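Local coordinates for molybdenum cofactor biosynthesis protein (Pyrococcus furiosus, PDB 1XI8) that probably acts as a molybdopterin molybdotransferase of the MoeA family, inserting molybdenum into molybdopterin during cofactor biosynthesis, at residues Thr15-Ala20 with Gly348-Val353; Arg292-Gly297 with Phe311-Leu316. All coordinates share one frame; numbering follows the deposited sequence.

Interaction 1 (Thr15-Ala20 with Gly348-Val353); sequences TPYEEA and GRYEFV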
loop_
_atom_site.group_PDB
_atom_site.type_symbol
_atom_site.label_atom_id
_atom_site.label_comp_id
_atom_site.label_asym_id
_atom_site.label_seq_id
_atom_site.Cartn_x
_atom_site.Cartn_y
_atom_site.Cartn_z
ATOM N N THR A 15 -11.066 -12.090 27.682
ATOM C CA THR A 15 -9.672 -11.671 27.739
ATOM C C THR A 15 -9.541 -10.239 27.185
ATOM O O THR A 15 -10.140 -9.909 26.162
ATOM C CB THR A 15 -8.785 -12.658 26.958
ATOM O OG1 THR A 15 -9.036 -13.995 27.419
ATOM C CG2 THR A 15 -7.316 -12.337 27.145
ATOM N N PRO A 16 -8.776 -9.368 27.875
ATOM C CA PRO A 16 -8.663 -7.989 27.392
ATOM C C PRO A 16 -7.765 -7.939 26.165
ATOM O O PRO A 16 -6.768 -8.665 26.114
ATOM C CB PRO A 16 -8.017 -7.242 28.576
ATOM C CG PRO A 16 -7.969 -8.219 29.733
ATOM C CD PRO A 16 -8.000 -9.587 29.110
ATOM N N TYR A 17 -8.101 -7.094 25.194
ATOM C CA TYR A 17 -7.400 -7.110 23.903
ATOM C C TYR A 17 -5.870 -7.204 23.994
ATOM O O TYR A 17 -5.280 -8.126 23.429
ATOM C CB TYR A 17 -7.833 -5.945 22.989
ATOM C CG TYR A 17 -6.976 -5.809 21.741
ATOM C CD1 TYR A 17 -6.257 -4.648 21.497
ATOM C CD2 TYR A 17 -6.865 -6.853 20.822
ATOM C CE1 TYR A 17 -5.463 -4.516 20.362
ATOM C CE2 TYR A 17 -6.075 -6.732 19.690
ATOM C CZ TYR A 17 -5.376 -5.559 19.467
ATOM O OH TYR A 17 -4.580 -5.421 18.356
ATOM N N GLU A 18 -5.232 -6.268 24.688
ATOM C CA GLU A 18 -3.755 -6.215 24.702
ATOM C C GLU A 18 -3.110 -7.443 25.327
ATOM O O GLU A 18 -2.091 -7.930 24.850
ATOM C CB GLU A 18 -3.256 -4.933 25.364
ATOM C CG GLU A 18 -3.287 -3.736 24.427
ATOM C CD GLU A 18 -3.517 -2.441 25.167
ATOM O OE1 GLU A 18 -2.936 -2.267 26.279
ATOM O OE2 GLU A 18 -4.288 -1.591 24.641
ATOM N N GLU A 19 -3.732 -7.932 26.391
ATOM C CA GLU A 19 -3.363 -9.182 27.037
ATOM C C GLU A 19 -3.511 -10.325 26.028
ATOM O O GLU A 19 -2.606 -11.160 25.888
ATOM C CB GLU A 19 -4.275 -9.376 28.251
ATOM C CG GLU A 19 -4.032 -10.559 29.147
ATOM C CD GLU A 19 -4.988 -10.533 30.358
ATOM O OE1 GLU A 19 -5.503 -11.614 30.745
ATOM O OE2 GLU A 19 -5.235 -9.424 30.917
ATOM N N ALA A 20 -4.647 -10.346 25.322
ATOM C CA ALA A 20 -4.896 -11.313 24.234
ATOM C C ALA A 20 -3.858 -11.241 23.100
ATOM O O ALA A 20 -3.318 -12.273 22.689
ATOM C CB ALA A 20 -6.290 -11.127 23.674
ATOM N N GLY A 348 -15.658 -1.247 28.743
ATOM C CA GLY A 348 -15.640 -2.703 28.721
ATOM C C GLY A 348 -15.404 -3.300 27.345
ATOM O O GLY A 348 -15.178 -4.505 27.219
ATOM N N ARG A 349 -15.459 -2.470 26.308
ATOM C CA ARG A 349 -15.313 -2.987 24.956
ATOM C C ARG A 349 -14.218 -2.282 24.174
ATOM O O ARG A 349 -14.102 -1.060 24.229
ATOM C CB ARG A 349 -16.652 -2.916 24.217
ATOM C CG ARG A 349 -17.785 -3.672 24.935
ATOM C CD ARG A 349 -17.441 -5.150 25.209
ATOM N NE ARG A 349 -17.417 -5.903 23.961
ATOM C CZ ARG A 349 -18.489 -6.046 23.179
ATOM N NH1 ARG A 349 -19.651 -5.480 23.534
ATOM N NH2 ARG A 349 -18.410 -6.741 22.047
ATOM N N TYR A 350 -13.408 -3.067 23.460
ATOM C CA TYR A 350 -12.378 -2.539 22.551
ATOM C C TYR A 350 -12.954 -2.381 21.143
ATOM O O TYR A 350 -13.004 -3.339 20.375
ATOM C CB TYR A 350 -11.183 -3.479 22.507
ATOM C CG TYR A 350 -9.946 -2.853 21.936
ATOM C CD1 TYR A 350 -9.681 -2.915 20.568
ATOM C CD2 TYR A 350 -9.026 -2.204 22.761
ATOM C CE1 TYR A 350 -8.542 -2.347 20.036
ATOM C CE2 TYR A 350 -7.877 -1.629 22.239
ATOM C CZ TYR A 350 -7.638 -1.701 20.871
ATOM O OH TYR A 350 -6.508 -1.134 20.329
ATOM N N GLU A 351 -13.391 -1.175 20.800
ATOM C CA GLU A 351 -14.097 -0.993 19.536
ATOM C C GLU A 351 -13.238 -0.686 18.332
ATOM O O GLU A 351 -12.339 0.153 18.377
ATOM C CB GLU A 351 -15.203 0.054 19.647
ATOM C CG GLU A 351 -16.551 -0.563 19.942
ATOM C CD GLU A 351 -17.697 0.229 19.362
ATOM O OE1 GLU A 351 -17.838 1.420 19.713
ATOM O OE2 GLU A 351 -18.463 -0.342 18.558
ATOM N N PHE A 352 -13.563 -1.388 17.253
ATOM C CA PHE A 352 -12.968 -1.199 15.960
ATOM C C PHE A 352 -13.960 -0.369 15.157
ATOM O O PHE A 352 -15.030 -0.857 14.794
ATOM C CB PHE A 352 -12.769 -2.570 15.326
ATOM C CG PHE A 352 -11.984 -2.562 14.044
ATOM C CD1 PHE A 352 -12.629 -2.449 12.814
ATOM C CD2 PHE A 352 -10.605 -2.696 14.061
ATOM C CE1 PHE A 352 -11.913 -2.458 11.628
ATOM C CE2 PHE A 352 -9.891 -2.708 12.882
ATOM C CZ PHE A 352 -10.546 -2.584 11.661
ATOM N N VAL A 353 -13.610 0.889 14.889
ATOM C CA VAL A 353 -14.511 1.810 14.204
ATOM C C VAL A 353 -13.992 2.121 12.813
ATOM O O VAL A 353 -12.877 2.631 12.660
ATOM C CB VAL A 353 -14.659 3.128 14.976
ATOM C CG1 VAL A 353 -15.554 4.087 14.216
ATOM C CG2 VAL A 353 -15.191 2.872 16.381
#
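CD1 of Tyr17 sits over one face of the Tyr350 ring, 3.3 Å above that plane, toward its rim and nearest CZ of Tyr350. The rings are tilted by 40°, with centroids 4.4 Å apart, an oblique aromatic pair. The CB of Tyr17 adds a CH-pi contact, 4.1 Å from the centroid of the Tyr350 ring and near its normal. CE1 of Tyr17 lies 3.5 Å from OH of Tyr350. In both tyrosines CG is anti to the backbone N (chi1 171° in Tyr17, -163° in Tyr350), which swings each ring into the space between helix and strand. The exposed Glu18 only comes near, its OE2 4.3 Å from CE2 of Tyr350.

Tyrosine suits position 17 because its flat apolar ring meets Tyr350 while its hydroxyl is hydrogen-bonded to the carbonyl of Leu316. Farther out, the backbone N of Tyr17 bonds to OG1 of Thr287, and Pro16 stands at the N-cap position of helix 17-26. Ile288 touches both tyrosine side chains, and Tyr350 is pinned through its backbone to Thr287 and Arg289. Two buried aromatic rings thus join the N-terminal helix to strand 350-358 of the C-terminal region by dispersion and CH-pi contact.

Interaction 2 (Arg292-Gly297 with Phe311-Leu316); sequences RPIGYG and FTQFHL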
loop_
_atom_site.group_PDB
_atom_site.type_symbol
_atom_site.label_atom_id
_atom_site.label_comp_id
_atom_site.label_asym_id
_atom_site.label_seq_id
_atom_site.Cartn_x
_atom_site.Cartn_y
_atom_site.Cartn_z
ATOM N N ARG A 292 -15.867 -10.374 18.774
ATOM C CA ARG A 292 -15.678 -10.773 20.152
ATOM C C ARG A 292 -15.288 -12.244 20.417
ATOM O O ARG A 292 -14.340 -12.500 21.151
ATOM C CB ARG A 292 -16.944 -10.382 20.906
ATOM C CG ARG A 292 -17.141 -11.045 22.233
ATOM C CD ARG A 292 -18.099 -10.190 22.987
ATOM N NE ARG A 292 -18.787 -10.904 24.040
ATOM C CZ ARG A 292 -19.397 -10.280 25.029
ATOM N NH1 ARG A 292 -19.367 -8.953 25.070
ATOM N NH2 ARG A 292 -20.020 -10.973 25.970
ATOM N N PRO A 293 -16.018 -13.211 19.836
ATOM C CA PRO A 293 -15.731 -14.623 20.117
ATOM C C PRO A 293 -14.355 -15.160 19.675
ATOM O O PRO A 293 -14.084 -16.350 19.864
ATOM C CB PRO A 293 -16.833 -15.361 19.338
ATOM C CG PRO A 293 -17.879 -14.355 19.097
ATOM C CD PRO A 293 -17.162 -13.066 18.920
ATOM N N ILE A 294 -13.500 -14.318 19.103
ATOM C CA ILE A 294 -12.233 -14.806 18.552
ATOM C C ILE A 294 -11.363 -15.597 19.548
ATOM O O ILE A 294 -11.250 -15.256 20.733
ATOM C CB ILE A 294 -11.395 -13.682 17.905
ATOM C CG1 ILE A 294 -10.180 -14.296 17.200
ATOM C CG2 ILE A 294 -11.011 -12.630 18.942
ATOM C CD1 ILE A 294 -9.438 -13.384 16.293
ATOM N N GLY A 295 -10.753 -16.659 19.040
ATOM C CA GLY A 295 -9.900 -17.502 19.835
ATOM C C GLY A 295 -8.609 -17.774 19.104
ATOM O O GLY A 295 -8.550 -17.681 17.885
ATOM N N TYR A 296 -7.565 -18.090 19.856
ATOM C CA TYR A 296 -6.304 -18.478 19.278
ATOM C C TYR A 296 -5.697 -19.606 20.077
ATOM O O TYR A 296 -5.855 -19.670 21.286
ATOM C CB TYR A 296 -5.295 -17.328 19.250
ATOM C CG TYR A 296 -3.936 -17.859 18.852
ATOM C CD1 TYR A 296 -2.958 -18.143 19.814
ATOM C CD2 TYR A 296 -3.651 -18.138 17.515
ATOM C CE1 TYR A 296 -1.716 -18.665 19.442
ATOM C CE2 TYR A 296 -2.422 -18.649 17.131
ATOM C CZ TYR A 296 -1.458 -18.912 18.093
ATOM O OH TYR A 296 -0.250 -19.422 17.696
ATOM N N GLY A 297 -4.982 -20.487 19.391
ATOM C CA GLY A 297 -4.236 -21.543 20.042
ATOM C C GLY A 297 -3.590 -22.409 18.996
ATOM O O GLY A 297 -4.196 -22.702 17.977
ATOM N N PHE A 311 -12.891 -9.139 9.252
ATOM C CA PHE A 311 -11.988 -8.066 8.890
ATOM C C PHE A 311 -11.378 -7.450 10.155
ATOM O O PHE A 311 -10.173 -7.208 10.229
ATOM C CB PHE A 311 -12.782 -7.027 8.105
ATOM C CG PHE A 311 -11.969 -5.890 7.564
ATOM C CD1 PHE A 311 -11.376 -5.979 6.321
ATOM C CD2 PHE A 311 -11.833 -4.714 8.281
ATOM C CE1 PHE A 311 -10.641 -4.920 5.810
ATOM C CE2 PHE A 311 -11.104 -3.659 7.778
ATOM C CZ PHE A 311 -10.506 -3.759 6.540
ATOM N N THR A 312 -12.233 -7.201 11.141
ATOM C CA THR A 312 -11.829 -6.639 12.420
ATOM C C THR A 312 -10.797 -7.513 13.115
ATOM O O THR A 312 -9.762 -7.025 13.562
ATOM C CB THR A 312 -13.030 -6.471 13.349
ATOM O OG1 THR A 312 -13.894 -5.479 12.804
ATOM C CG2 THR A 312 -12.574 -6.036 14.736
ATOM N N GLN A 313 -11.097 -8.804 13.190
ATOM C CA GLN A 313 -10.211 -9.774 13.793
ATOM C C GLN A 313 -8.890 -9.870 13.036
ATOM O O GLN A 313 -7.835 -10.052 13.645
ATOM C CB GLN A 313 -10.899 -11.141 13.884
ATOM C CG GLN A 313 -12.032 -11.198 14.901
ATOM C CD GLN A 313 -12.883 -12.460 14.787
ATOM O OE1 GLN A 313 -12.922 -13.124 13.742
ATOM N NE2 GLN A 313 -13.578 -12.789 15.863
ATOM N N PHE A 314 -8.937 -9.736 11.712
ATOM C CA PHE A 314 -7.699 -9.812 10.934
ATOM C C PHE A 314 -6.744 -8.684 11.289
ATOM O O PHE A 314 -5.571 -8.931 11.560
ATOM C CB PHE A 314 -7.930 -9.836 9.415
ATOM C CG PHE A 314 -6.650 -9.906 8.637
ATOM C CD1 PHE A 314 -5.939 -8.757 8.339
ATOM C CD2 PHE A 314 -6.137 -11.123 8.232
ATOM C CE1 PHE A 314 -4.752 -8.821 7.639
ATOM C CE2 PHE A 314 -4.945 -11.191 7.526
ATOM C CZ PHE A 314 -4.257 -10.039 7.230
ATOM N N HIS A 315 -7.255 -7.457 11.284
ATOM C CA HIS A 315 -6.446 -6.277 11.590
ATOM C C HIS A 315 -6.007 -6.177 13.051
ATOM O O HIS A 315 -4.908 -5.706 13.335
ATOM C CB HIS A 315 -7.161 -4.991 11.164
ATOM C CG HIS A 315 -7.080 -4.723 9.694
ATOM N ND1 HIS A 315 -6.011 -4.076 9.114
ATOM C CD2 HIS A 315 -7.931 -5.023 8.683
ATOM C CE1 HIS A 315 -6.207 -3.985 7.814
ATOM N NE2 HIS A 315 -7.363 -4.553 7.526
ATOM N N LEU A 316 -6.847 -6.623 13.977
ATOM C CA LEU A 316 -6.484 -6.537 15.383
ATOM C C LEU A 316 -5.583 -7.694 15.824
ATOM O O LEU A 316 -4.872 -7.581 16.813
ATOM C CB LEU A 316 -7.733 -6.439 16.266
ATOM C CG LEU A 316 -8.628 -5.206 16.091
ATOM C CD1 LEU A 316 -9.694 -5.184 17.142
ATOM C CD2 LEU A 316 -7.824 -3.932 16.153
#
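Ile294 and Gln313 meet with their side chains coming from opposite directions, and one part of the contact is apolar. The isoleucine's CD1 lies 3.6 Å from CB of Gln313 and 3.7 Å from CG of Gln313, so its far methyl rests alongside the aliphatic part of the glutamine. CG1 of Ile294, anti to the backbone N (chi1 -173°), carries CD1 across to that stem. A branched, greasy residue suits this buried place, where it also touches Phe317.

At its polar end the glutamine amide runs past the root of the isoleucine, NE2 of Gln313 modelled close to CB of Ile294, an approach so short that its exact value is doubtful. The amide's bonds go elsewhere. NE2 donates to the carbonyl of Gly291, just before Arg292, and OE1 accepts from the backbone N of Ser304. Having both a donor and an acceptor, a glutamine can answer two backbone groups at once, and an extended chain beyond CG (chi2 168°) takes its amide out to them. A leucine in its place would probably leave the carbonyl of Gly291 and the N-H of Ser304 without these buried partners.

On the other side of the contact, backbone bonds join Ile294 to Gly285 and Gly295 to Val302. Within the probable molybdopterin-binding domain, the contact sets helix 307-326 against the lead-in to strand 295-297, while Phe314 from the same helix packs on helix 219-229 and Thr312 touches Phe352 of strand 350-358.

From the N terminus the chain enters interaction 1 at once, at the start of helix 17-26, and returns to close that loop only at 348-353, 328 residues later. Interaction 2 closes a far shorter loop, 14 residues from 297 to 311, which lies wholly within the long one; the two do not cross. Their centres are about 10 Å apart and they touch: CD2 of Phe352 packs 3.7 Å from CD2 of Leu316, and the side chain of Arg349 meets that of Arg292. Helix 307-326 is therefore shared ground, tying the lead-in to strand 295-297, in the probable molybdopterin-binding domain, to the N-terminal helix and to strand 350-358 of the C-terminal region.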